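PDB 1K1E: deoxy-D-mannose-octulosonate 8-phosphate phosphatase from Haemophilus influenzae Rd, which catalyses the hydrolysis of 3-deoxy-D-manno-octulosonate 8-phosphate to 3-deoxy-D-manno-octulosonate and inorganic phosphate, a step of lipopolysaccharide biosynthesis that uses magnesium. Local coordinates for the interface of chains A and B. Sequence-based numbering; all coordinates share one arbitrary frame. Chains: chain A/B, deoxy-D-mannose-octulosonate 8-phosphate phosphatase.

Contact 1: the interface of chains A and B. Residues chain A 26-30; chain B 63-64, 67.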
loop_
_atom_site.group_PDB
_atom_site.type_symbol
_atom_site.label_atom_id
_atom_site.label_comp_id
_atom_site.label_asym_id
_atom_site.label_seq_id
_atom_site.Cartn_x
_atom_site.Cartn_y
_atom_site.Cartn_z
ATOM N N TYR A 26 -2.434 -4.817 -12.207
ATOM C CA TYR A 26 -2.332 -5.164 -13.631
ATOM C C TYR A 26 -0.960 -5.040 -14.318
ATOM O O TYR A 26 -0.160 -4.167 -14.007
ATOM C CB TYR A 26 -3.249 -4.241 -14.454
ATOM C CG TYR A 26 -4.682 -4.704 -14.681
ATOM C CD1 TYR A 26 -5.579 -4.828 -13.608
ATOM C CD2 TYR A 26 -5.135 -4.956 -15.983
ATOM C CE1 TYR A 26 -6.914 -5.183 -13.827
ATOM C CE2 TYR A 26 -6.435 -5.307 -16.242
ATOM C CZ TYR A 26 -7.347 -5.420 -15.158
ATOM O OH TYR A 26 -8.664 -5.729 -15.401
ATOM N N ASP A 27 -0.709 -5.940 -15.268
ATOM C CA ASP A 27 0.412 -5.714 -16.166
ATOM C C ASP A 27 -0.330 -5.692 -17.529
ATOM O O ASP A 27 -1.570 -5.630 -17.535
ATOM C CB ASP A 27 1.551 -6.750 -16.017
ATOM C CG ASP A 27 1.199 -8.157 -16.531
ATOM O OD1 ASP A 27 2.106 -9.027 -16.450
ATOM O OD2 ASP A 27 0.079 -8.425 -16.990
ATOM N N ALA A 28 0.370 -5.693 -18.679
ATOM C CA ALA A 28 -0.300 -5.617 -19.986
ATOM C C ALA A 28 -1.215 -6.762 -20.330
ATOM O O ALA A 28 -1.979 -6.651 -21.288
ATOM C CB ALA A 28 0.732 -5.483 -21.102
ATOM N N ASN A 29 -1.117 -7.860 -19.564
ATOM C CA ASN A 29 -1.946 -9.063 -19.801
ATOM C C ASN A 29 -3.028 -9.378 -18.739
ATOM O O ASN A 29 -3.536 -10.503 -18.682
ATOM C CB ASN A 29 -1.026 -10.277 -19.914
ATOM C CG ASN A 29 -0.065 -10.168 -21.090
ATOM O OD1 ASN A 29 1.154 -10.298 -20.930
ATOM N ND2 ASN A 29 -0.611 -9.947 -22.278
ATOM N N GLY A 30 -3.384 -8.399 -17.906
ATOM C CA GLY A 30 -4.381 -8.636 -16.863
ATOM C C GLY A 30 -3.762 -8.557 -15.469
ATOM O O GLY A 30 -2.735 -7.920 -15.271
ATOM N N PRO B 63 0.729 0.063 -22.152
ATOM C CA PRO B 63 -0.115 -1.042 -22.592
ATOM C C PRO B 63 -0.914 -1.625 -21.419
ATOM O O PRO B 63 -1.947 -2.309 -21.636
ATOM C CB PRO B 63 0.887 -2.076 -23.203
ATOM C CG PRO B 63 2.178 -1.628 -22.844
ATOM C CD PRO B 63 2.118 -0.110 -22.622
ATOM N N ILE B 64 -0.449 -1.339 -20.198
ATOM C CA ILE B 64 -1.140 -1.830 -18.990
ATOM C C ILE B 64 -2.447 -1.055 -18.842
ATOM O O ILE B 64 -3.499 -1.658 -18.564
ATOM C CB ILE B 64 -0.301 -1.550 -17.710
ATOM C CG1 ILE B 64 1.095 -2.228 -17.789
ATOM C CG2 ILE B 64 -1.096 -2.037 -16.492
ATOM C CD1 ILE B 64 2.054 -1.719 -16.655
ATOM N N ARG B 67 -4.854 -2.243 -21.381
ATOM C CA ARG B 67 -5.498 -3.519 -21.080
ATOM C C ARG B 67 -6.649 -3.318 -20.134
ATOM O O ARG B 67 -7.706 -3.944 -20.258
ATOM C CB ARG B 67 -4.476 -4.478 -20.434
ATOM C CG ARG B 67 -5.070 -5.774 -19.963
ATOM C CD ARG B 67 -5.898 -6.487 -21.035
ATOM N NE ARG B 67 -6.459 -7.707 -20.450
ATOM C CZ ARG B 67 -6.101 -8.942 -20.755
ATOM N NH1 ARG B 67 -5.167 -9.142 -21.685
ATOM N NH2 ARG B 67 -6.646 -9.974 -20.089
#

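Contact 2: the interface of chains A and B. Residues chain A 16, 22-24, 26, 60; chain B 36-38, 68, 71, 180.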
loop_
_atom_site.group_PDB
_atom_site.type_symbol
_atom_site.label_atom_id
_atom_site.label_comp_id
_atom_site.label_asym_id
_atom_site.label_seq_id
_atom_site.Cartn_x
_atom_site.Cartn_y
_atom_site.Cartn_z
ATOM N N ASP A 16 -11.541 -10.344 -3.543
ATOM C CA ASP A 16 -11.052 -8.961 -3.718
ATOM C C ASP A 16 -11.708 -8.013 -2.788
ATOM O O ASP A 16 -12.911 -7.924 -2.784
ATOM C CB ASP A 16 -11.254 -8.529 -5.162
ATOM C CG ASP A 16 -10.479 -9.423 -6.119
ATOM O OD1 ASP A 16 -9.231 -9.446 -5.985
ATOM O OD2 ASP A 16 -11.113 -10.132 -6.933
ATOM N N GLY A 22 -8.414 -4.767 -2.257
ATOM C CA GLY A 22 -9.244 -4.329 -3.385
ATOM C C GLY A 22 -8.509 -3.930 -4.648
ATOM O O GLY A 22 -9.136 -3.718 -5.684
ATOM N N GLN A 23 -7.193 -3.814 -4.565
ATOM C CA GLN A 23 -6.468 -3.411 -5.747
ATOM C C GLN A 23 -6.340 -4.601 -6.705
ATOM O O GLN A 23 -6.278 -5.746 -6.288
ATOM C CB GLN A 23 -5.084 -2.871 -5.370
ATOM C CG GLN A 23 -5.081 -1.622 -4.442
ATOM C CD GLN A 23 -3.673 -1.084 -4.156
ATOM O OE1 GLN A 23 -2.952 -0.620 -5.081
ATOM N NE2 GLN A 23 -3.259 -1.142 -2.876
ATOM N N LEU A 24 -6.407 -4.322 -8.005
ATOM C CA LEU A 24 -6.156 -5.332 -9.029
ATOM C C LEU A 24 -4.831 -4.848 -9.639
ATOM O O LEU A 24 -4.770 -3.767 -10.261
ATOM C CB LEU A 24 -7.291 -5.289 -10.048
ATOM C CG LEU A 24 -8.699 -5.491 -9.465
ATOM C CD1 LEU A 24 -9.769 -5.276 -10.624
ATOM C CD2 LEU A 24 -8.800 -6.945 -8.918
ATOM N N TYR A 26 -2.434 -4.817 -12.207
ATOM C CA TYR A 26 -2.332 -5.164 -13.631
ATOM C C TYR A 26 -0.960 -5.040 -14.318
ATOM O O TYR A 26 -0.160 -4.167 -14.007
ATOM C CB TYR A 26 -3.249 -4.241 -14.454
ATOM C CG TYR A 26 -4.682 -4.704 -14.681
ATOM C CD1 TYR A 26 -5.579 -4.828 -13.608
ATOM C CD2 TYR A 26 -5.135 -4.956 -15.983
ATOM C CE1 TYR A 26 -6.914 -5.183 -13.827
ATOM C CE2 TYR A 26 -6.435 -5.307 -16.242
ATOM C CZ TYR A 26 -7.347 -5.420 -15.158
ATOM O OH TYR A 26 -8.664 -5.729 -15.401
ATOM N N ARG A 60 -13.964 -13.980 -10.127
ATOM C CA ARG A 60 -12.829 -14.040 -11.036
ATOM C C ARG A 60 -12.080 -15.338 -10.763
ATOM O O ARG A 60 -12.137 -15.873 -9.668
ATOM C CB ARG A 60 -11.894 -12.810 -10.792
ATOM C CG ARG A 60 -12.484 -11.438 -11.244
ATOM C CD ARG A 60 -11.626 -10.195 -10.833
ATOM N NE ARG A 60 -10.429 -10.048 -11.674
ATOM C CZ ARG A 60 -10.372 -9.314 -12.796
ATOM N NH1 ARG A 60 -11.468 -8.644 -13.200
ATOM N NH2 ARG A 60 -9.243 -9.262 -13.533
ATOM N N PHE B 36 -5.569 -1.005 -10.006
ATOM C CA PHE B 36 -6.884 -0.402 -10.102
ATOM C C PHE B 36 -7.779 -0.962 -9.015
ATOM O O PHE B 36 -7.625 -2.099 -8.579
ATOM C CB PHE B 36 -7.522 -0.703 -11.465
ATOM C CG PHE B 36 -6.732 -0.172 -12.601
ATOM C CD1 PHE B 36 -5.862 -1.023 -13.314
ATOM C CD2 PHE B 36 -6.772 1.197 -12.897
ATOM C CE1 PHE B 36 -5.046 -0.494 -14.296
ATOM C CE2 PHE B 36 -5.948 1.728 -13.885
ATOM C CZ PHE B 36 -5.084 0.899 -14.581
ATOM N N HIS B 37 -8.806 -0.231 -8.663
ATOM C CA HIS B 37 -9.618 -0.746 -7.594
ATOM C C HIS B 37 -10.799 -1.504 -8.074
ATOM O O HIS B 37 -11.555 -1.027 -8.947
ATOM C CB HIS B 37 -10.057 0.412 -6.668
ATOM C CG HIS B 37 -10.555 -0.067 -5.352
ATOM N ND1 HIS B 37 -9.783 -0.015 -4.219
ATOM C CD2 HIS B 37 -11.728 -0.642 -4.988
ATOM C CE1 HIS B 37 -10.462 -0.531 -3.205
ATOM N NE2 HIS B 37 -11.645 -0.913 -3.651
ATOM N N VAL B 38 -11.054 -2.655 -7.452
ATOM C CA VAL B 38 -12.149 -3.488 -7.862
ATOM C C VAL B 38 -13.529 -2.815 -7.697
ATOM O O VAL B 38 -14.401 -2.997 -8.534
ATOM C CB VAL B 38 -12.116 -4.887 -7.128
ATOM C CG1 VAL B 38 -12.354 -4.773 -5.601
ATOM C CG2 VAL B 38 -13.085 -5.814 -7.754
ATOM N N ARG B 68 -6.411 -2.497 -19.109
ATOM C CA ARG B 68 -7.489 -2.220 -18.173
ATOM C C ARG B 68 -8.659 -1.593 -18.928
ATOM O O ARG B 68 -9.842 -1.914 -18.673
ATOM C CB ARG B 68 -6.994 -1.259 -17.086
ATOM C CG ARG B 68 -7.999 -0.842 -16.046
ATOM C CD ARG B 68 -8.630 -2.069 -15.359
ATOM N NE ARG B 68 -9.531 -1.684 -14.235
ATOM C CZ ARG B 68 -10.354 -2.517 -13.582
ATOM N NH1 ARG B 68 -10.437 -3.803 -13.903
ATOM N NH2 ARG B 68 -11.131 -2.027 -12.595
ATOM N N ASP B 71 -10.470 -4.211 -20.710
ATOM C CA ASP B 71 -11.237 -5.035 -19.787
ATOM C C ASP B 71 -12.547 -4.357 -19.357
ATOM O O ASP B 71 -13.547 -5.045 -19.098
ATOM C CB ASP B 71 -10.495 -5.362 -18.493
ATOM C CG ASP B 71 -9.461 -6.460 -18.650
ATOM O OD1 ASP B 71 -9.297 -6.992 -19.776
ATOM O OD2 ASP B 71 -8.800 -6.763 -17.621
ATOM N N GLN B 180 -15.470 -7.313 -14.979
ATOM C CA GLN B 180 -14.406 -6.375 -15.318
ATOM C C GLN B 180 -13.110 -7.088 -15.644
ATOM O O GLN B 180 -12.060 -6.415 -15.569
ATOM C CB GLN B 180 -14.170 -5.406 -14.177
ATOM C CG GLN B 180 -13.792 -6.068 -12.860
ATOM C CD GLN B 180 -13.622 -5.021 -11.769
ATOM O OE1 GLN B 180 -12.660 -4.281 -11.789
ATOM N NE2 GLN B 180 -14.590 -4.935 -10.831
ATOM O OXT GLN B 180 -13.176 -8.294 -15.993
#

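Contact 1: the interface of chains A and B
B:Ile64 forms the apolar centre of this patch between two subunits of the homotetrameric phosphatase. It sits in the first turn of helix 63-72 of chain B. That helix lies against the turn of chain A that joins strand 23-27 to strand 30-37, a beta-hairpin. The two branches of B:Ile64 divide the work. CG1 is anti to the carbonyl carbon, beside the backbone N (chi1 -59°), which puts CG2 anti to the N and pointing at A:Tyr26. CG2 of B:Ile64 lies 3.7 Å from CB of A:Tyr26 and also touches the carbonyl O of that residue. CG1 of B:Ile64 runs along the peptide between A:Asp27 and A:Ala28, 3.7 Å from the amide N of A:Ala28. The methyl CB of A:Ala28 meets the ring atom CB of B:Pro63 at 4.0 Å, at the start of the helix.

One turn further along the helix, B:Arg67 borders this centre. Its CG is anti to the backbone N (chi1 174°), and the chain bends at chi2. The bend carries the aliphatic part past the hairpin turn. CB of B:Arg67 comes within 3.4 Å of the carbonyl O of A:Ala28. CG of B:Arg67 lies in the ring plane of A:Tyr26 at the ring edge, 4.0 Å from CE2 of A:Tyr26. The two side chains cross at about a right angle, with the ring and guanidinium planes 79° apart.

At the polar rim the guanidinium lays one face along the peptide from A:Asn29 to A:Gly30. The amide N of A:Gly30 is over its centre. NH2 of B:Arg67 stays 3.5 Å from O of A:Asn29, which sits above the plane toward the rim. The contact is by packing, without hydrogen bonds across the patch. A bond within chain A probably helps to hold the turn: the backbone N of A:Asn29 donates to the carboxylate OD2 of A:Asp27 at 2.9 Å, from above the carboxylate plane.

Contact 2: the interface of chains A and B
In this phosphatase of the haloacid dehalogenase family, the interface brings A:Asp16, a metal ligand of chain A, near B:Val38 of the next subunit. Strand 23-27 of chain A pairs antiparallel with the end of strand 30-37 of chain B. N of A:Leu24 donates to O of B:Phe36 at 2.6 Å, and N of B:Phe36 returns a bond to O of A:Leu24. At the start of helix 38-49, N of B:Val38 donates to O of A:Gly22 at 2.8 Å.

B:Arg68 leaves helix 63-72 with CG anti to the backbone N (chi1 179°) and bends at chi2 (55°). Its CB lies over one face of the A:Tyr26 ring, toward the rim. CG caps the centre of the B:Phe36 ring face, while CD1 of A:Tyr26 meets that ring at its edge, the two ring planes 85° apart. CD of B:Arg68 packs 3.6 Å from CZ of A:Tyr26. At the tip, NH1 of B:Arg68 donates nearly in the guanidinium plane to the phenol OH of A:Tyr26 at 3.0 Å. NH1 also bonds the amide OE1 of the C-terminal B:Gln180. NH2 of B:Arg68 donates to the same OE1 of B:Gln180 at 2.8 Å. This pair would help to fix the guanidinium, against which CD1 of A:Leu24 packs. The amide is anchored at its other end, where NE2 of B:Gln180 donates to O of B:Val38 at 3.0 Å. The phenol OH of A:Tyr26 in turn donates to the anti lone pair of B:Asp71 OD2 at 2.5 Å.

Contact 1 and contact 2 are neighbouring parts of one A-B interface, with the centres of their C-alpha atoms about 11 Å apart. They share A:Tyr26, which spans both. Both also use strand 23-27 of chain A and helix 63-72 of chain B. Contact 1 lies at the hairpin turn; contact 2 runs towards the metal site of chain A. Contact 2 includes residues of both chains that probably bind substrate, so tetramer assembly probably helps to complete each active site. The interface is not an exact two-fold.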